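Side-chain contacts in 3-keto-5-aminohexanoate cleavage protein (Archaeoglobus fulgidus, PDB 3LOT), which probably catalyses 3-keto-5-aminohexanoate cleavage as a zinc-binding beta-keto acid cleavage enzyme with a TIM-barrel-type fold: residues G240-Q243 and M244-T248; L157-L160 and S161-F164; Y135-E138 and P139-E143; K220-A223 and D224-G228; F68-I71 and C72-I75. One frame throughout, in Å; residues are numbered along the deposited sequence. Where two conformers were deposited one is given.

All five contacts are local, each joining residues three to five apart in a continuous run, so none closes a long loop and, being in series, none nests within or crosses another. From the N terminus the first is contact 5, on helix 65-78. Contact 3 follows at the start of helix 137-144, then contact 2 on helix 154-166. Contact 4 ends helix 213-226, and contact 1 turns the loop after strand 232-238 into helix 243-252. Contacts 3 and 4 lie farthest apart, their centres about 39 Å from each other on opposite sides of the chain's centre. Together they sample helical segments set around the parallel strands of a TIM-barrel-type enzyme.

Contact 1: G240-Q243 and M244-T248; sequences GRFQ and MPLGT
Phe-242 O takes the N-H of Leu-246 at 3.0 Å (N-H...O angle 153°), and several carbons crowd the same oxygen. CD of Pro-245 comes to 3.5 Å from Phe-242 O, while CB and CG of Leu-246 also lie against it. One residue on, Gly-247 N donates to Gln-243 O at 3.1 Å. These bonds start helix 243-252, which follows strand 232-238 in the TIM-barrel-type fold. Met-244 N, too early in the helix for a regular backbone acceptor, gives its hydrogen to a water 2.9 Å away, which in turn donates weakly to Arg-241 O. Deeper in the turn, Met-244 O accepts both the N-H and, at 2.8 Å, the OG1 hydroxyl of Thr-248, from opposite faces of its plane. Gln-243 stretches out with CG anti to its backbone N (chi1 179°), which lays its amide beside selenomethionine Met-244, NE2 being 3.6 Å from CE. The Gln-243 side chain also touches Asp-263 and Ser-264 and lies about 7 Å from that of the zinc ligand Glu-262. Phe-242 CZ lies over one face of the Arg-241 guanidinium, 3.4 Å above its plane and offset toward the rim.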
loop_
_atom_site.group_PDB
_atom_site.type_symbol
_atom_site.label_atom_id
_atom_site.label_comp_id
_atom_site.label_asym_id
_atom_site.label_seq_id
_atom_site.Cartn_x
_atom_site.Cartn_y
_atom_site.Cartn_z
ATOM N N GLY D 240 8.143 18.911 -12.914
ATOM C CA GLY D 240 7.686 19.044 -14.274
ATOM C C GLY D 240 6.196 18.971 -14.374
ATOM O O GLY D 240 5.508 19.590 -13.619
ATOM N N ARG D 241 5.712 18.175 -15.309
ATOM C CA ARG D 241 4.300 18.068 -15.563
ATOM C C ARG D 241 3.504 17.387 -14.471
ATOM O O ARG D 241 2.293 17.374 -14.528
ATOM C CB ARG D 241 4.098 17.321 -16.851
ATOM C CG ARG D 241 4.474 15.882 -16.787
ATOM C CD ARG D 241 4.320 15.313 -18.203
ATOM N NE ARG D 241 4.590 13.894 -18.265
ATOM C CZ ARG D 241 3.707 12.932 -17.997
ATOM N NH1 ARG D 241 4.086 11.659 -18.115
ATOM N NH2 ARG D 241 2.459 13.211 -17.601
ATOM N N PHE D 242 4.172 16.837 -13.466
ATOM C CA PHE D 242 3.486 16.234 -12.329
ATOM C C PHE D 242 3.212 17.239 -11.237
ATOM O O PHE D 242 2.604 16.899 -10.217
ATOM C CB PHE D 242 4.298 15.029 -11.783
ATOM C CG PHE D 242 4.423 13.933 -12.793
ATOM C CD1 PHE D 242 3.385 13.090 -13.030
ATOM C CD2 PHE D 242 5.544 13.840 -13.581
ATOM C CE1 PHE D 242 3.502 12.111 -13.986
ATOM C CE2 PHE D 242 5.657 12.868 -14.522
ATOM C CZ PHE D 242 4.620 12.014 -14.737
ATOM N N GLN D 243 3.614 18.488 -11.476
ATOM C CA GLN D 243 3.481 19.574 -10.510
ATOM C C GLN D 243 2.027 19.749 -10.061
ATOM O O GLN D 243 1.749 19.763 -8.864
ATOM C CB GLN D 243 4.024 20.891 -11.077
ATOM C CG GLN D 243 3.883 22.094 -10.122
ATOM C CD GLN D 243 4.572 23.343 -10.654
ATOM O OE1 GLN D 243 5.667 23.700 -10.212
ATOM N NE2 GLN D 243 3.984 23.941 -11.652
HETATM N N MSE D 244 1.111 19.887 -11.010
HETATM C CA MSE D 244 -0.288 20.185 -10.640
HETATM C C MSE D 244 -1.045 18.930 -10.165
HETATM O O MSE D 244 -1.737 18.975 -9.141
HETATM C CB MSE D 244 -1.006 20.940 -11.749
HETATM C CG MSE D 244 -0.450 22.330 -12.060
HETATM SE SE MSE D 244 -0.643 23.559 -10.583
HETATM C CE MSE D 244 0.579 24.964 -11.259
ATOM N N PRO D 245 -0.925 17.794 -10.883
ATOM C CA PRO D 245 -1.624 16.565 -10.459
ATOM C C PRO D 245 -1.203 16.082 -9.051
ATOM O O PRO D 245 -2.068 15.846 -8.148
ATOM C CB PRO D 245 -1.217 15.532 -11.532
ATOM C CG PRO D 245 -0.889 16.320 -12.690
ATOM C CD PRO D 245 -0.244 17.600 -12.168
ATOM N N LEU D 246 0.100 15.993 -8.828
ATOM C CA LEU D 246 0.572 15.525 -7.530
ATOM C C LEU D 246 0.368 16.601 -6.452
ATOM O O LEU D 246 0.078 16.293 -5.299
ATOM C CB LEU D 246 2.030 15.067 -7.608
ATOM C CG LEU D 246 2.299 13.969 -8.615
ATOM C CD1 LEU D 246 3.719 13.427 -8.450
ATOM C CD2 LEU D 246 1.283 12.851 -8.418
ATOM N N GLY D 247 0.495 17.866 -6.820
ATOM C CA GLY D 247 0.168 18.903 -5.859
ATOM C C GLY D 247 -1.281 18.858 -5.383
ATOM O O GLY D 247 -1.557 19.046 -4.205
ATOM N N THR D 248 -2.197 18.642 -6.327
ATOM C CA THR D 248 -3.616 18.383 -6.037
ATOM C C THR D 248 -3.854 17.113 -5.173
ATOM O O THR D 248 -4.602 17.173 -4.196
ATOM C CB THR D 248 -4.477 18.367 -7.327
ATOM O OG1 THR D 248 -4.209 19.560 -8.082
ATOM C CG2 THR D 248 -5.982 18.282 -7.015
HETATM O O HOH W 1 1.675 19.960 -13.859
#

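Contact 2: L157-L160 and S161-F164; sequences LEAL and SRIF
Helix 154-166, one of the helices flanking the parallel strands of this TIM-barrel-type fold, brings Glu-158 and Ala-159 under the side chains of the next turn, Ser-161 and Arg-162. Glu-158 O is held by two donors on the same face of its plane: Ser-161 OG at 2.8 Å and Arg-162 N at 3.3 Å. The hydroxyl reaches that carbonyl because OG stands between the backbone N and the carbonyl carbon of Ser-161 (chi1 82°), folded back along the helix. The guanidinium of Arg-162 curls back over the same peptide, its chain bent at chi3 (-82°), so that Glu-158 O sits 3.6 Å from its plane, over the centre of one face. On that side NH2 lies 3.6 Å from Ala-159 N and beside CB of Glu-158. The carboxylate of Glu-158 is not in contact with this arginine, its OE1 being 4.6 Å from Arg-162 NH2; instead it forms a salt bridge with Arg-146 of the third subunit.

On another side of the helix Leu-160 and Phe-164 run side by side, pointing the same way. CG of Leu-160 packs on CE1 of Phe-164 at 3.6 Å, and ring atom CD1 of Phe-164 comes to 3.2 Å from Leu-160 O. Regular backbone bonds, such as Ile-163 N to Ala-159 O, keep these turns in place. The Phe-164 ring meets Phe-114 of strand 111-115 edge to face. Leu-157 and Leu-160 also touch Phe-114, Ile-163 lies on helix 103-107, and Leu-157 and Glu-158 reach Met-187 of helix 178-189.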
loop_
_atom_site.group_PDB
_atom_site.type_symbol
_atom_site.label_atom_id
_atom_site.label_comp_id
_atom_site.label_asym_id
_atom_site.label_seq_id
_atom_site.Cartn_x
_atom_site.Cartn_y
_atom_site.Cartn_z
ATOM N N LEU D 157 24.433 16.466 8.698
ATOM C CA LEU D 157 23.089 16.770 9.210
ATOM C C LEU D 157 23.106 17.116 10.711
ATOM O O LEU D 157 22.322 17.952 11.177
ATOM C CB LEU D 157 22.119 15.609 8.931
ATOM C CG LEU D 157 21.985 15.265 7.443
ATOM C CD1 LEU D 157 21.161 14.003 7.246
ATOM C CD2 LEU D 157 21.421 16.457 6.663
ATOM N N GLU D 158 24.011 16.502 11.464
ATOM C CA GLU D 158 24.154 16.823 12.859
ATOM C C GLU D 158 24.568 18.296 12.994
ATOM O O GLU D 158 23.958 19.043 13.759
ATOM C CB GLU D 158 25.201 15.923 13.514
ATOM C CG GLU D 158 24.766 14.478 13.655
ATOM C CD GLU D 158 25.897 13.528 14.029
ATOM O OE1 GLU D 158 26.882 13.966 14.680
ATOM O OE2 GLU D 158 25.791 12.322 13.694
ATOM N N ALA D 159 25.591 18.700 12.243
ATOM C CA ALA D 159 26.117 20.072 12.321
ATOM C C ALA D 159 25.054 21.085 11.836
ATOM O O ALA D 159 24.896 22.166 12.429
ATOM C CB ALA D 159 27.422 20.212 11.508
ATOM N N LEU D 160 24.340 20.722 10.771
ATOM C CA LEU D 160 23.256 21.536 10.221
ATOM C C LEU D 160 22.120 21.721 11.235
ATOM O O LEU D 160 21.623 22.839 11.392
ATOM C CB LEU D 160 22.726 20.960 8.910
ATOM C CG LEU D 160 21.986 21.902 7.958
ATOM C CD1 LEU D 160 22.940 22.929 7.422
ATOM C CD2 LEU D 160 21.305 21.139 6.807
ATOM N N SER D 161 21.751 20.661 11.959
ATOM C CA SER D 161 20.707 20.768 12.952
ATOM C C SER D 161 21.111 21.811 13.992
ATOM O O SER D 161 20.285 22.625 14.400
ATOM C CB SER D 161 20.398 19.416 13.591
ATOM O OG SER D 161 21.325 19.085 14.631
ATOM N N ARG D 162 22.391 21.835 14.377
ATOM C CA ARG D 162 22.864 22.805 15.331
ATOM C C ARG D 162 22.897 24.229 14.823
ATOM O O ARG D 162 22.505 25.145 15.535
ATOM C CB ARG D 162 24.257 22.450 15.808
ATOM C CG ARG D 162 24.270 21.260 16.759
ATOM C CD ARG D 162 25.681 21.081 17.378
ATOM N NE ARG D 162 26.581 20.360 16.462
ATOM C CZ ARG D 162 26.568 19.033 16.258
ATOM N NH1 ARG D 162 25.699 18.246 16.910
ATOM N NH2 ARG D 162 27.426 18.487 15.382
ATOM N N ILE D 163 23.350 24.401 13.591
ATOM C CA ILE D 163 23.351 25.692 12.939
ATOM C C ILE D 163 21.939 26.307 12.881
ATOM O O ILE D 163 21.753 27.511 13.157
ATOM C CB ILE D 163 23.978 25.605 11.524
ATOM C CG1 ILE D 163 25.481 25.410 11.624
ATOM C CG2 ILE D 163 23.686 26.877 10.744
ATOM C CD1 ILE D 163 26.115 24.802 10.379
ATOM N N PHE D 164 20.939 25.492 12.549
ATOM C CA PHE D 164 19.559 25.999 12.467
ATOM C C PHE D 164 19.077 26.432 13.835
ATOM O O PHE D 164 18.500 27.509 13.985
ATOM C CB PHE D 164 18.608 24.948 11.863
ATOM C CG PHE D 164 18.594 24.939 10.364
ATOM C CD1 PHE D 164 19.781 24.785 9.639
ATOM C CD2 PHE D 164 17.388 25.072 9.655
ATOM C CE1 PHE D 164 19.769 24.747 8.204
ATOM C CE2 PHE D 164 17.381 25.037 8.251
ATOM C CZ PHE D 164 18.580 24.880 7.537
#

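Contact 3: Y135-E138 and P139-E143; sequences YDWE and PEYLE
Trp-137 O accepts the N-H of Tyr-141 at 2.8 Å in a nearly straight bond (160°), and Glu-138 O receives Leu-142 N at 3.1 Å. The carboxylate of Glu-138 folds back on the turn before it: Tyr-135 N donates to OE2 at 3.0 Å, on the anti lone pair. The same carboxylate also bonds to Ser-22 and Thr-20.

The Pro-139 ring has no N-H to offer and instead puts CD 3.4 Å from Tyr-135 O and 3.3 Å from Asp-136 O. An alanine here would strip off CG and CD, and is likely to leave both carbonyls without that apolar neighbour and the backbone freer to turn about its N-CA bond. Trp-137 CG stands between its backbone N and carbonyl carbon (chi1 76°), folding the indole over its successor: CG of Glu-138 lies 3.6 Å above the ring plane, over the centre. At the indole edge, in plane, CE3 meets Tyr-141 CB at 3.9 Å. Trp-137 NE1 bonds to Asp-58 O, and Tyr-141 OH to Thr-92. The arrangement is that of a first helical turn with an early proline, where no intrahelical N-H is needed; it opens helix 137-144.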
loop_
_atom_site.group_PDB
_atom_site.type_symbol
_atom_site.label_atom_id
_atom_site.label_comp_id
_atom_site.label_asym_id
_atom_site.label_seq_id
_atom_site.Cartn_x
_atom_site.Cartn_y
_atom_site.Cartn_z
ATOM N N TYR D 135 24.695 30.160 -22.915
ATOM C CA TYR D 135 25.973 30.186 -22.219
ATOM C C TYR D 135 26.658 28.821 -22.189
ATOM O O TYR D 135 25.996 27.779 -22.020
ATOM C CB TYR D 135 25.814 30.681 -20.777
ATOM C CG TYR D 135 25.125 31.999 -20.632
ATOM C CD1 TYR D 135 25.795 33.191 -20.868
ATOM C CD2 TYR D 135 23.785 32.063 -20.258
ATOM C CE1 TYR D 135 25.129 34.420 -20.733
ATOM C CE2 TYR D 135 23.131 33.273 -20.114
ATOM C CZ TYR D 135 23.810 34.440 -20.356
ATOM O OH TYR D 135 23.152 35.628 -20.213
ATOM N N ASP D 136 27.989 28.841 -22.278
ATOM C CA ASP D 136 28.776 27.591 -22.221
ATOM C C ASP D 136 28.635 26.856 -20.890
ATOM O O ASP D 136 28.767 25.635 -20.843
ATOM C CB ASP D 136 30.253 27.849 -22.432
ATOM C CG ASP D 136 30.593 28.250 -23.866
ATOM O OD1 ASP D 136 29.748 28.163 -24.776
ATOM O OD2 ASP D 136 31.740 28.673 -24.066
ATOM N N TRP D 137 28.410 27.592 -19.812
ATOM C CA TRP D 137 28.262 26.952 -18.513
ATOM C C TRP D 137 27.070 25.968 -18.438
ATOM O O TRP D 137 27.097 25.011 -17.644
ATOM C CB TRP D 137 28.206 27.993 -17.383
ATOM C CG TRP D 137 26.901 28.717 -17.251
ATOM C CD1 TRP D 137 26.636 30.018 -17.629
ATOM C CD2 TRP D 137 25.712 28.238 -16.626
ATOM N NE1 TRP D 137 25.327 30.345 -17.341
ATOM C CE2 TRP D 137 24.743 29.285 -16.698
ATOM C CE3 TRP D 137 25.363 27.043 -16.006
ATOM C CZ2 TRP D 137 23.462 29.152 -16.186
ATOM C CZ3 TRP D 137 24.062 26.906 -15.516
ATOM C CH2 TRP D 137 23.139 27.958 -15.603
ATOM N N GLU D 138 26.040 26.215 -19.236
ATOM C CA GLU D 138 24.785 25.454 -19.142
ATOM C C GLU D 138 24.975 23.964 -19.480
ATOM O O GLU D 138 24.712 23.127 -18.644
ATOM C CB GLU D 138 23.691 26.089 -20.020
ATOM C CG GLU D 138 23.231 27.485 -19.550
ATOM C CD GLU D 138 22.129 28.056 -20.441
ATOM O OE1 GLU D 138 20.950 27.665 -20.312
ATOM O OE2 GLU D 138 22.461 28.881 -21.295
ATOM N N PRO D 139 25.478 23.624 -20.686
ATOM C CA PRO D 139 25.583 22.193 -20.955
ATOM C C PRO D 139 26.679 21.532 -20.104
ATOM O O PRO D 139 26.586 20.356 -19.741
ATOM C CB PRO D 139 25.923 22.137 -22.441
ATOM C CG PRO D 139 26.554 23.449 -22.750
ATOM C CD PRO D 139 25.827 24.425 -21.871
ATOM N N GLU D 140 27.710 22.272 -19.775
ATOM C CA GLU D 140 28.715 21.776 -18.848
ATOM C C GLU D 140 28.117 21.388 -17.473
ATOM O O GLU D 140 28.377 20.288 -16.942
ATOM C CB GLU D 140 29.789 22.816 -18.672
ATOM C CG GLU D 140 30.811 22.388 -17.638
ATOM C CD GLU D 140 32.170 23.053 -17.824
ATOM O OE1 GLU D 140 32.231 24.076 -18.553
ATOM O OE2 GLU D 140 33.171 22.538 -17.241
ATOM N N TYR D 141 27.307 22.275 -16.918
ATOM C CA TYR D 141 26.608 22.013 -15.672
ATOM C C TYR D 141 25.741 20.754 -15.735
ATOM O O TYR D 141 25.782 19.883 -14.850
ATOM C CB TYR D 141 25.748 23.224 -15.310
ATOM C CG TYR D 141 24.781 22.984 -14.197
ATOM C CD1 TYR D 141 25.224 22.658 -12.913
ATOM C CD2 TYR D 141 23.422 23.081 -14.418
ATOM C CE1 TYR D 141 24.317 22.439 -11.871
ATOM C CE2 TYR D 141 22.512 22.862 -13.403
ATOM C CZ TYR D 141 22.957 22.540 -12.134
ATOM O OH TYR D 141 22.025 22.325 -11.139
ATOM N N LEU D 142 24.955 20.644 -16.790
ATOM C CA LEU D 142 24.044 19.529 -16.912
ATOM C C LEU D 142 24.840 18.189 -17.009
ATOM O O LEU D 142 24.507 17.214 -16.330
ATOM C CB LEU D 142 23.132 19.733 -18.134
ATOM C CG LEU D 142 22.218 20.972 -18.175
ATOM C CD1 LEU D 142 21.483 20.966 -19.517
ATOM C CD2 LEU D 142 21.226 21.002 -16.989
ATOM N N GLU D 143 25.879 18.167 -17.841
ATOM C CA GLU D 143 26.757 16.997 -17.959
ATOM C C GLU D 143 27.415 16.589 -16.655
ATOM O O GLU D 143 27.503 15.394 -16.343
ATOM C CB GLU D 143 27.858 17.250 -18.979
ATOM C CG GLU D 143 28.846 16.090 -19.144
ATOM C CD GLU D 143 28.185 14.718 -19.413
ATOM O OE1 GLU D 143 27.089 14.643 -20.037
ATOM O OE2 GLU D 143 28.768 13.703 -18.945
#

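Contact 4: K220-A223 and D224-G228; sequences KQTA and DRLIG
Asp-224 N donates to Lys-220 O at 2.9 Å, and the i to i+4 series runs on through Arg-225 and Leu-226 to Ile-227 N on Ala-223 O at 2.8 Å. Gly-228 then leaves the helix with positive phi (101°), where a side chain would jam against the preceding carbonyl; its N-H bonds only weakly to Ala-223 O.

Lys-220 NZ and Asp-224 OD2 form a salt bridge at 2.8 Å, on the syn lone pair of OD2. The lysine gets there by a bend at chi2 (-95°), after which the extended remainder passes CE at 3.2 Å from OD2. The other oxygen, OD1, bonds to Tyr-232 OH, and Arg-229 makes a long, weak ion pair with OD2. Replacing Lys-220 by an alanine would probably leave the carboxylate of Asp-224 without its close positive mate, with the Tyr-232 bond and the long pair to Arg-229 remaining. The Thr-222 and Leu-226 side chains lie side by side, CG2 of Thr-222 3.7 Å from CD1 of Leu-226; Ala-223 CB is 4.3 Å from Ile-227 CD1. Ala-223 and Ile-227 touch strands 197-203 and 232-238, which this helix links in the beta-alpha-beta crossover of a TIM barrel.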
loop_
_atom_site.group_PDB
_atom_site.type_symbol
_atom_site.label_atom_id
_atom_site.label_comp_id
_atom_site.label_asym_id
_atom_site.label_seq_id
_atom_site.Cartn_x
_atom_site.Cartn_y
_atom_site.Cartn_z
ATOM N N LYS D 220 4.161 9.479 2.530
ATOM C CA LYS D 220 3.415 10.074 3.627
ATOM C C LYS D 220 3.148 9.030 4.703
ATOM O O LYS D 220 3.298 9.310 5.885
ATOM C CB LYS D 220 2.108 10.737 3.116
ATOM C CG LYS D 220 1.268 11.435 4.225
ATOM C CD LYS D 220 0.193 10.581 4.788
ATOM C CE LYS D 220 -0.709 11.392 5.771
ATOM N NZ LYS D 220 -1.828 10.575 6.291
ATOM N N GLN D 221 2.746 7.835 4.288
ATOM C CA GLN D 221 2.495 6.722 5.234
ATOM C C GLN D 221 3.758 6.315 5.988
ATOM O O GLN D 221 3.698 5.950 7.168
ATOM C CB GLN D 221 1.928 5.514 4.508
ATOM C CG GLN D 221 0.539 5.715 3.984
ATOM C CD GLN D 221 0.082 4.519 3.133
ATOM O OE1 GLN D 221 0.919 3.787 2.587
ATOM N NE2 GLN D 221 -1.264 4.334 2.990
ATOM N N THR D 222 4.916 6.403 5.331
ATOM C CA THR D 222 6.180 6.120 6.029
ATOM C C THR D 222 6.426 7.152 7.130
ATOM O O THR D 222 6.812 6.807 8.249
ATOM C CB THR D 222 7.381 6.047 5.046
ATOM O OG1 THR D 222 7.115 5.039 4.075
ATOM C CG2 THR D 222 8.698 5.743 5.778
ATOM N N ALA D 223 6.217 8.423 6.811
ATOM C CA ALA D 223 6.357 9.495 7.811
ATOM C C ALA D 223 5.370 9.310 8.987
ATOM O O ALA D 223 5.754 9.436 10.165
ATOM C CB ALA D 223 6.179 10.886 7.147
ATOM N N ASP D 224 4.116 9.002 8.683
ATOM C CA ASP D 224 3.133 8.723 9.742
ATOM C C ASP D 224 3.630 7.627 10.687
ATOM O O ASP D 224 3.573 7.775 11.930
ATOM C CB ASP D 224 1.793 8.268 9.152
ATOM C CG ASP D 224 0.977 9.378 8.511
ATOM O OD1 ASP D 224 1.305 10.580 8.655
ATOM O OD2 ASP D 224 -0.058 9.027 7.854
ATOM N N ARG D 225 4.143 6.540 10.124
ATOM C CA ARG D 225 4.444 5.376 10.918
ATOM C C ARG D 225 5.771 5.489 11.668
ATOM O O ARG D 225 5.916 4.903 12.722
ATOM C CB ARG D 225 4.477 4.146 10.030
ATOM C CG ARG D 225 4.558 2.854 10.775
ATOM C CD ARG D 225 4.577 1.698 9.781
ATOM N NE ARG D 225 5.649 1.839 8.794
ATOM C CZ ARG D 225 6.924 1.434 8.990
ATOM N NH1 ARG D 225 7.314 0.890 10.155
ATOM N NH2 ARG D 225 7.813 1.595 8.033
ATOM N N LEU D 226 6.755 6.169 11.090
ATOM C CA LEU D 226 8.067 6.388 11.782
ATOM C C LEU D 226 8.064 7.566 12.732
ATOM O O LEU D 226 8.703 7.497 13.768
ATOM C CB LEU D 226 9.196 6.565 10.785
ATOM C CG LEU D 226 9.378 5.421 9.798
ATOM C CD1 LEU D 226 10.616 5.726 8.921
ATOM C CD2 LEU D 226 9.584 4.069 10.532
ATOM N N ILE D 227 7.354 8.633 12.378
ATOM C CA ILE D 227 7.472 9.949 13.044
ATOM C C ILE D 227 6.262 10.207 13.924
ATOM O O ILE D 227 6.414 10.597 15.078
ATOM C CB ILE D 227 7.715 11.081 12.003
ATOM C CG1 ILE D 227 9.122 10.890 11.385
ATOM C CG2 ILE D 227 7.495 12.463 12.622
ATOM C CD1 ILE D 227 9.334 11.574 10.036
ATOM N N GLY D 228 5.101 9.835 13.406
ATOM C CA GLY D 228 3.825 9.985 14.063
ATOM C C GLY D 228 3.123 11.192 13.493
ATOM O O GLY D 228 3.706 12.283 13.437
#

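Contact 5: F68-I71 and C72-I75; sequences FRYI and CREI
Cys-72 N, Arg-73 N, Glu-74 N and Ile-75 N each donate to the carbonyl four residues earlier, from Phe-68 O to Ile-71 O, as in a regular alpha-helical turn, with Cys-72 N 2.9 Å from Phe-68 O.

Glu-74 and Tyr-70 meet in a CH-pi contact. CG of Glu-74 stands over one face of the Tyr-70 ring, 3.9 Å from its centroid and 14° off the normal. The chain bends at chi2 (-76°), and the carboxylate ends 10° from the plane of the ring. Both polar ends have partners beyond the turn: Glu-74 OE2 forms a salt bridge with Lys-77, and Tyr-70 OH a hydrogen bond with Asp-32. Arg-73 lies near the same tyrosine, its guanidinium almost perpendicular to the ring and NH2 3.9 Å from CD1.

This guanidinium also lies back over the helix, one face looking onto Arg-69 O, 4.2 Å from its plane. Its NH1 rests against the aliphatic part of Arg-69, 3.8 Å from CG, while the charged ends keep apart; Arg-69 NE pairs with Glu-66. On the inward side Ile-71 CG2 and Ile-75 CD1 meet at 3.8 Å.

Ile-71 and Ile-75 face helix 31-43, whereas Cys-72 and Ile-75 reach strand 82-85, the amphipathic pattern of an outer helix in a TIM barrel. At the other end of the turn, Phe-68 lies about 5 Å, side chain to side chain, from the zinc ligand His-52.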
loop_
_atom_site.group_PDB
_atom_site.type_symbol
_atom_site.label_atom_id
_atom_site.label_comp_id
_atom_site.label_asym_id
_atom_site.label_seq_id
_atom_site.Cartn_x
_atom_site.Cartn_y
_atom_site.Cartn_z
ATOM N N PHE D 68 22.064 36.435 -1.893
ATOM C CA PHE D 68 20.959 36.154 -0.959
ATOM C C PHE D 68 20.523 37.343 -0.118
ATOM O O PHE D 68 19.319 37.587 0.041
ATOM C CB PHE D 68 21.305 35.016 -0.021
ATOM C CG PHE D 68 21.122 33.675 -0.631
ATOM C CD1 PHE D 68 19.843 33.141 -0.765
ATOM C CD2 PHE D 68 22.212 32.941 -1.057
ATOM C CE1 PHE D 68 19.641 31.893 -1.307
ATOM C CE2 PHE D 68 22.041 31.690 -1.594
ATOM C CZ PHE D 68 20.741 31.152 -1.728
ATOM N N ARG D 69 21.483 38.051 0.456
ATOM C CA ARG D 69 21.136 39.127 1.386
ATOM C C ARG D 69 20.338 40.195 0.639
ATOM O O ARG D 69 19.297 40.669 1.132
ATOM C CB ARG D 69 22.346 39.717 2.083
ATOM C CG ARG D 69 21.927 40.663 3.224
ATOM C CD ARG D 69 23.075 41.318 3.894
ATOM N NE ARG D 69 24.176 40.411 4.197
ATOM C CZ ARG D 69 24.242 39.609 5.254
ATOM N NH1 ARG D 69 23.243 39.541 6.142
ATOM N NH2 ARG D 69 25.323 38.850 5.428
ATOM N N TYR D 70 20.806 40.529 -0.558
ATOM C CA TYR D 70 20.123 41.501 -1.388
ATOM C C TYR D 70 18.708 41.059 -1.740
ATOM O O TYR D 70 17.765 41.825 -1.545
ATOM C CB TYR D 70 20.943 41.807 -2.652
ATOM C CG TYR D 70 20.264 42.739 -3.606
ATOM C CD1 TYR D 70 20.405 44.135 -3.489
ATOM C CD2 TYR D 70 19.489 42.239 -4.632
ATOM C CE1 TYR D 70 19.763 44.996 -4.398
ATOM C CE2 TYR D 70 18.845 43.054 -5.509
ATOM C CZ TYR D 70 18.961 44.431 -5.397
ATOM O OH TYR D 70 18.314 45.219 -6.326
ATOM N N ILE D 71 18.568 39.851 -2.281
ATOM C CA ILE D 71 17.268 39.318 -2.698
ATOM C C ILE D 71 16.260 39.291 -1.541
ATOM O O ILE D 71 15.130 39.786 -1.646
ATOM C CB ILE D 71 17.395 37.895 -3.267
ATOM C CG1 ILE D 71 18.237 37.921 -4.543
ATOM C CG2 ILE D 71 16.033 37.314 -3.570
ATOM C CD1 ILE D 71 18.550 36.575 -5.118
ATOM N N CYS D 72 16.704 38.798 -0.397
ATOM C CA CYS D 72 15.787 38.630 0.747
ATOM C C CYS D 72 15.390 39.970 1.326
ATOM O O CYS D 72 14.227 40.185 1.653
ATOM C CB CYS D 72 16.401 37.714 1.802
ATOM S SG CYS D 72 16.583 36.069 1.150
ATOM N N ARG D 73 16.341 40.897 1.406
ATOM C CA ARG D 73 16.041 42.205 1.941
ATOM C C ARG D 73 15.025 42.940 1.065
ATOM O O ARG D 73 14.098 43.578 1.561
ATOM C CB ARG D 73 17.315 43.054 2.069
ATOM C CG ARG D 73 17.050 44.469 2.626
ATOM C CD ARG D 73 18.351 45.288 2.808
ATOM N NE ARG D 73 19.175 45.257 1.594
ATOM C CZ ARG D 73 20.414 44.760 1.502
ATOM N NH1 ARG D 73 21.057 44.267 2.556
ATOM N NH2 ARG D 73 21.042 44.801 0.325
ATOM N N GLU D 74 15.215 42.853 -0.241
ATOM C CA GLU D 74 14.333 43.519 -1.187
ATOM C C GLU D 74 12.949 42.901 -1.213
ATOM O O GLU D 74 11.967 43.631 -1.356
ATOM C CB GLU D 74 14.961 43.515 -2.593
ATOM C CG GLU D 74 16.226 44.391 -2.700
ATOM C CD GLU D 74 15.898 45.879 -2.762
ATOM O OE1 GLU D 74 15.107 46.268 -3.635
ATOM O OE2 GLU D 74 16.421 46.656 -1.954
ATOM N N ILE D 75 12.844 41.570 -1.099
ATOM C CA ILE D 75 11.508 40.951 -1.001
ATOM C C ILE D 75 10.815 41.482 0.274
ATOM O O ILE D 75 9.631 41.935 0.255
ATOM C CB ILE D 75 11.541 39.404 -0.969
ATOM C CG1 ILE D 75 12.064 38.829 -2.292
ATOM C CG2 ILE D 75 10.107 38.847 -0.738
ATOM C CD1 ILE D 75 12.508 37.358 -2.198
#